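D-ribulose-5-phosphate 3-epimerase, putative (PDB 1TQX) probably catalyses the interconversion of D-ribulose 5-phosphate and D-xylulose 5-phosphate in a TIM barrel that binds one divalent metal ion, here zinc. Local coordinates at residues 33-38 with 65-70; 54-59 with 83-88. One frame throughout, in Å; residues are numbered along the deposited sequence.

Contact 1 belongs to the core of the barrel, and contact 2 lies nearer the surface. Contact 1 pairs two neighbouring parallel strands, 34-40 and 66-72. Contact 2 joins helix 52-58, which connects those two strands in the chain, to the loop that leads into strand 88-92. The chemistry follows the place. Contact 1 has direct backbone bonds, an aromatic stack and three zinc ligands. Contact 2 has a small apolar patch on its inner side and two bridging waters. The two contacts touch: Gln88 bonds to Asp68 and Val69, and Ser86 packs on Val69. Ile55 of contact 2 also covers Leu37 and Phe67 of contact 1.

Contact 1: 33-38 with 65-70. With ZN (zinc ion), chain D.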
# COMPACT_ATOMS: atom_id res chain seq x y z
N GLU A 33 -5.24 -11.04 3.36
CA GLU A 33 -6.47 -10.38 2.90
C GLU A 33 -6.27 -9.59 1.60
O GLU A 33 -7.14 -9.58 0.73
CB GLU A 33 -7.01 -9.43 3.98
CG GLU A 33 -7.44 -10.10 5.30
CD GLU A 33 -6.29 -10.33 6.28
OE1 GLU A 33 -6.56 -10.84 7.39
OE2 GLU A 33 -5.12 -10.00 5.96
N TRP A 34 -5.12 -8.93 1.49
CA TRP A 34 -4.80 -8.10 0.33
C TRP A 34 -3.51 -8.58 -0.34
O TRP A 34 -2.70 -9.28 0.28
CB TRP A 34 -4.55 -6.65 0.77
CG TRP A 34 -5.75 -5.85 1.22
CD1 TRP A 34 -6.97 -6.32 1.62
CD2 TRP A 34 -5.81 -4.42 1.32
NE1 TRP A 34 -7.78 -5.27 1.98
CE2 TRP A 34 -7.10 -4.09 1.81
CE3 TRP A 34 -4.90 -3.39 1.07
CZ2 TRP A 34 -7.49 -2.78 2.03
CZ3 TRP A 34 -5.29 -2.07 1.29
CH2 TRP A 34 -6.58 -1.78 1.77
N ILE A 35 -3.33 -8.20 -1.60
CA ILE A 35 -2.10 -8.51 -2.32
C ILE A 35 -1.65 -7.11 -2.77
O ILE A 35 -2.40 -6.40 -3.43
CB ILE A 35 -2.31 -9.48 -3.53
CG1 ILE A 35 -0.95 -9.91 -4.07
CG2 ILE A 35 -3.15 -8.83 -4.63
CD1 ILE A 35 -0.12 -10.71 -3.07
N HIS A 36 -0.46 -6.71 -2.35
CA HIS A 36 0.07 -5.39 -2.66
C HIS A 36 0.89 -5.40 -3.95
O HIS A 36 1.94 -6.04 -4.03
CB HIS A 36 0.94 -4.90 -1.50
CG HIS A 36 1.24 -3.43 -1.54
ND1 HIS A 36 0.29 -2.47 -1.24
CD2 HIS A 36 2.37 -2.76 -1.86
CE1 HIS A 36 0.83 -1.27 -1.37
NE2 HIS A 36 2.09 -1.42 -1.74
N LEU A 37 0.41 -4.66 -4.94
CA LEU A 37 1.04 -4.60 -6.26
C LEU A 37 1.74 -3.28 -6.55
O LEU A 37 1.08 -2.27 -6.84
CB LEU A 37 -0.03 -4.89 -7.33
CG LEU A 37 -0.83 -6.17 -7.06
CD1 LEU A 37 -2.17 -6.15 -7.80
CD2 LEU A 37 0.02 -7.36 -7.49
N ASP A 38 3.07 -3.28 -6.49
CA ASP A 38 3.86 -2.07 -6.75
C ASP A 38 4.15 -1.83 -8.23
O ASP A 38 4.85 -2.61 -8.87
CB ASP A 38 5.20 -2.14 -6.00
CG ASP A 38 5.04 -1.99 -4.50
OD1 ASP A 38 4.29 -1.09 -4.08
OD2 ASP A 38 5.67 -2.75 -3.75
N ILE A 65 -8.86 -12.54 -2.85
CA ILE A 65 -7.86 -11.54 -2.48
C ILE A 65 -8.05 -10.16 -3.12
O ILE A 65 -8.26 -10.03 -4.33
CB ILE A 65 -6.43 -12.09 -2.70
CG1 ILE A 65 -5.45 -11.32 -1.81
CG2 ILE A 65 -6.04 -11.99 -4.17
CD1 ILE A 65 -4.13 -12.05 -1.54
N PHE A 66 -7.98 -9.13 -2.27
CA PHE A 66 -8.15 -7.71 -2.62
C PHE A 66 -6.92 -7.17 -3.37
O PHE A 66 -5.80 -7.28 -2.89
CB PHE A 66 -8.35 -6.96 -1.29
CG PHE A 66 -8.69 -5.50 -1.42
CD1 PHE A 66 -10.00 -5.07 -1.23
CD2 PHE A 66 -7.69 -4.55 -1.59
CE1 PHE A 66 -10.31 -3.70 -1.18
CE2 PHE A 66 -7.98 -3.18 -1.54
CZ PHE A 66 -9.30 -2.76 -1.33
N PHE A 67 -7.15 -6.56 -4.54
CA PHE A 67 -6.07 -6.01 -5.34
C PHE A 67 -5.72 -4.58 -4.92
O PHE A 67 -6.46 -3.64 -5.21
CB PHE A 67 -6.44 -6.05 -6.83
CG PHE A 67 -6.09 -7.35 -7.52
CD1 PHE A 67 -6.38 -8.58 -6.93
CD2 PHE A 67 -5.49 -7.34 -8.78
CE1 PHE A 67 -6.06 -9.78 -7.59
CE2 PHE A 67 -5.18 -8.53 -9.44
CZ PHE A 67 -5.47 -9.75 -8.85
N ASP A 68 -4.60 -4.44 -4.23
CA ASP A 68 -4.14 -3.14 -3.74
C ASP A 68 -2.96 -2.67 -4.59
O ASP A 68 -1.82 -3.13 -4.43
CB ASP A 68 -3.78 -3.30 -2.26
CG ASP A 68 -3.18 -2.06 -1.66
OD1 ASP A 68 -3.64 -0.94 -1.97
OD2 ASP A 68 -2.24 -2.21 -0.85
N VAL A 69 -3.23 -1.73 -5.50
CA VAL A 69 -2.22 -1.22 -6.42
C VAL A 69 -1.58 0.10 -5.98
O VAL A 69 -2.26 1.11 -5.83
CB VAL A 69 -2.81 -1.03 -7.84
CG1 VAL A 69 -1.69 -0.71 -8.83
CG2 VAL A 69 -3.56 -2.29 -8.27
N HIS A 70 -0.27 0.06 -5.78
CA HIS A 70 0.48 1.25 -5.37
C HIS A 70 1.13 1.82 -6.62
O HIS A 70 2.09 1.25 -7.15
CB HIS A 70 1.55 0.87 -4.34
CG HIS A 70 2.36 2.03 -3.84
ND1 HIS A 70 3.40 1.87 -2.94
CD2 HIS A 70 2.31 3.35 -4.13
CE1 HIS A 70 3.94 3.05 -2.70
NE2 HIS A 70 3.30 3.96 -3.41
ZN ZN D . 3.93 -0.23 -2.18
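Trp34 lies on Phe66 in an offset stack, its five-membered ring centroid 3.9 Å from the Phe66 ring centroid and the planes 11° apart. From the backbone outward, CB sits near Phe66 O. CG lies near Phe66 CD2, and Trp34 CD1 comes within 3.3 Å of Phe66 CB. NE1 passes by Phe66 CG, and CD2 faces Phe66 CD2. CE2 lies over the Phe66 ring, offset toward its rim. CZ2 and CH2 both lie closest to Phe66 CE2. CZ3 is beside Asp68 CG. At the edge of the indole, near its plane, Trp34 CE3 meets Asp68 OD2 at 3.5 Å. The strands are parallel neighbours in the barrel, with helix 52-58 between them in the chain, a beta-alpha-beta unit. Five backbone hydrogen bonds join them, from Phe66 N–Glu33 O at one end to His70 N–Leu37 O at the other. Trp34, His36 and Asp38 share one face with Phe66, Asp68 and His70. On the other face, Leu37 CD1 packs against Phe67 CD2 at 3.7 Å, and helix 52-58 covers both residues.

His36 joins Asp68 to the metal. His36 ND1 donates to Asp68 OD2 over 2.6 Å. The carboxylate oxygen lies in the imidazole plane, but the nitrogen reaches it from above the carboxylate plane. Asp68 is held in turn by Gln88 and Gln177. The zinc is bound by His36 NE2 at 2.2 Å, by Asp38 OD1 at 2.1 Å and by His70 ND1 at 2.3 Å. Asp179 completes the four protein ligands, and His92 bonds to His70 NE2. Asp38 is the predicted proton acceptor of the active site. Asp68 is a second-shell residue: its bond to ND1 would hold the turn of the His36 ring, leaves NE2 to the zinc, and may make His36 a stronger ligand.

Contact 2: 54-59 with 83-88; sequences VINNLK and LKTSNQ
Lys59 NZ donates to water 2 over 2.7 Å, and the same water donates to Thr85 O at 2.8 Å. The ammonium group thus reaches the loop through one water. The Lys59 side chain gets there by a bend: CG is anti to the backbone N, and chi2 of 63° turns CD aside. The rest of the side chain is extended. Lys59 CE passes 3.9 Å from Thr85 O. The Lys59 chain runs alongside the Thr85 side chain, the two pointing opposite ways.

A second water bridges the same two pieces. Water 1 donates to Asn56 O at 2.8 Å and is hydrogen-bonded to Thr85 OG1, also at 2.8 Å. With chi1 at 62°, OG1 sits between the backbone N and the carbonyl carbon, where it meets water 1. Across the two bridges, Thr85 has one water on its hydroxyl and another on its carbonyl.

In the TIM barrel, helix 52-58 packs outside the strands. Residues 83-87 lie beside it, in the loop between strand 66-72 and strand 88-92. Leu83 to Ser86 form a type I beta turn, closed by Ser86 N to Leu83 O at 3.1 Å. The turn presents Leu83, Thr85 and Ser86 to the helix.

Nearer the barrel the contact is apolar. Ile55 CG2 meets Leu83 CD2 at 3.9 Å, and the two side chains approach at a slant. CB and CD1 of Ile55 also come close to that methyl. The Ser86 hydroxyl sits beside the isoleucine, with OG 3.7 Å from Ile55 CG2. The amide end of Asn56 lies against Leu83 and Thr85. Ile55 itself also touches Leu37 and Val39 of strand 34-40, and Ser86 touches Val69 of strand 66-72.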
# COMPACT_ATOMS: atom_id res chain seq x y z
N VAL A 54 0.02 -6.96 -16.67
CA VAL A 54 0.36 -8.04 -15.75
C VAL A 54 -0.70 -8.19 -14.67
O VAL A 54 -1.16 -9.29 -14.38
CB VAL A 54 1.73 -7.78 -15.08
CG1 VAL A 54 2.06 -8.91 -14.11
CG2 VAL A 54 2.81 -7.67 -16.15
N ILE A 55 -1.11 -7.06 -14.08
CA ILE A 55 -2.12 -7.08 -13.04
C ILE A 55 -3.48 -7.58 -13.54
O ILE A 55 -4.17 -8.34 -12.86
CB ILE A 55 -2.28 -5.67 -12.41
CG1 ILE A 55 -0.98 -5.28 -11.70
CG2 ILE A 55 -3.49 -5.64 -11.47
CD1 ILE A 55 -0.92 -3.82 -11.26
N ASN A 56 -3.87 -7.14 -14.74
CA ASN A 56 -5.15 -7.56 -15.31
C ASN A 56 -5.18 -9.06 -15.57
O ASN A 56 -6.23 -9.71 -15.43
CB ASN A 56 -5.44 -6.78 -16.61
CG ASN A 56 -5.75 -5.32 -16.35
OD1 ASN A 56 -5.65 -4.48 -17.25
ND2 ASN A 56 -6.14 -5.00 -15.12
N ASN A 57 -4.04 -9.62 -15.96
CA ASN A 57 -3.93 -11.06 -16.23
C ASN A 57 -3.97 -11.84 -14.91
O ASN A 57 -4.60 -12.90 -14.83
CB ASN A 57 -2.63 -11.37 -16.98
CG ASN A 57 -2.54 -12.83 -17.43
OD1 ASN A 57 -1.83 -13.64 -16.82
ND2 ASN A 57 -3.27 -13.16 -18.48
N LEU A 58 -3.30 -11.31 -13.89
CA LEU A 58 -3.28 -11.96 -12.58
C LEU A 58 -4.70 -12.18 -12.04
O LEU A 58 -4.99 -13.23 -11.45
CB LEU A 58 -2.50 -11.09 -11.58
CG LEU A 58 -2.48 -11.55 -10.12
CD1 LEU A 58 -1.76 -12.89 -10.01
CD2 LEU A 58 -1.80 -10.49 -9.26
N LYS A 59 -5.57 -11.21 -12.24
CA LYS A 59 -6.95 -11.29 -11.75
C LYS A 59 -7.68 -12.53 -12.25
O LYS A 59 -8.62 -13.01 -11.61
CB LYS A 59 -7.72 -10.03 -12.18
CG LYS A 59 -9.13 -9.93 -11.62
CD LYS A 59 -9.13 -9.84 -10.10
CE LYS A 59 -10.56 -9.80 -9.57
NZ LYS A 59 -10.58 -9.88 -8.09
N LEU A 83 -7.08 -0.25 -14.90
CA LEU A 83 -7.12 -1.14 -13.73
C LEU A 83 -8.50 -1.22 -13.09
O LEU A 83 -8.63 -1.28 -11.86
CB LEU A 83 -6.09 -0.66 -12.71
CG LEU A 83 -4.61 -0.71 -13.16
CD1 LEU A 83 -3.76 0.18 -12.26
CD2 LEU A 83 -4.12 -2.17 -13.13
N LYS A 84 -9.54 -1.24 -13.92
CA LYS A 84 -10.91 -1.30 -13.43
C LYS A 84 -11.23 -2.54 -12.61
O LYS A 84 -12.13 -2.51 -11.77
CB LYS A 84 -11.91 -1.22 -14.59
CG LYS A 84 -11.89 0.07 -15.40
CD LYS A 84 -13.03 0.06 -16.42
CE LYS A 84 -12.98 1.23 -17.39
NZ LYS A 84 -11.90 1.09 -18.41
N THR A 85 -10.51 -3.64 -12.84
CA THR A 85 -10.79 -4.86 -12.09
C THR A 85 -10.06 -4.95 -10.75
O THR A 85 -10.27 -5.92 -10.01
CB THR A 85 -10.47 -6.14 -12.92
OG1 THR A 85 -9.07 -6.17 -13.23
CG2 THR A 85 -11.29 -6.16 -14.22
N SER A 86 -9.23 -3.97 -10.43
CA SER A 86 -8.52 -3.97 -9.14
C SER A 86 -9.46 -3.47 -8.04
O SER A 86 -10.64 -3.21 -8.31
CB SER A 86 -7.26 -3.10 -9.22
OG SER A 86 -6.25 -3.77 -9.98
N ASN A 87 -8.96 -3.33 -6.82
CA ASN A 87 -9.80 -2.88 -5.70
C ASN A 87 -9.47 -1.50 -5.14
O ASN A 87 -10.37 -0.74 -4.78
CB ASN A 87 -9.77 -3.93 -4.59
CG ASN A 87 -10.53 -5.18 -4.96
OD1 ASN A 87 -11.76 -5.17 -5.03
ND2 ASN A 87 -9.81 -6.26 -5.23
N GLN A 88 -8.18 -1.19 -5.03
CA GLN A 88 -7.77 0.12 -4.57
C GLN A 88 -6.60 0.61 -5.39
O GLN A 88 -5.70 -0.17 -5.72
CB GLN A 88 -7.35 0.11 -3.09
CG GLN A 88 -6.74 1.45 -2.66
CD GLN A 88 -6.54 1.56 -1.16
OE1 GLN A 88 -7.32 2.22 -0.47
NE2 GLN A 88 -5.50 0.92 -0.64
O HOH W 1 -8.60 -8.24 -15.04
O HOH W 2 -9.73 -7.37 -7.71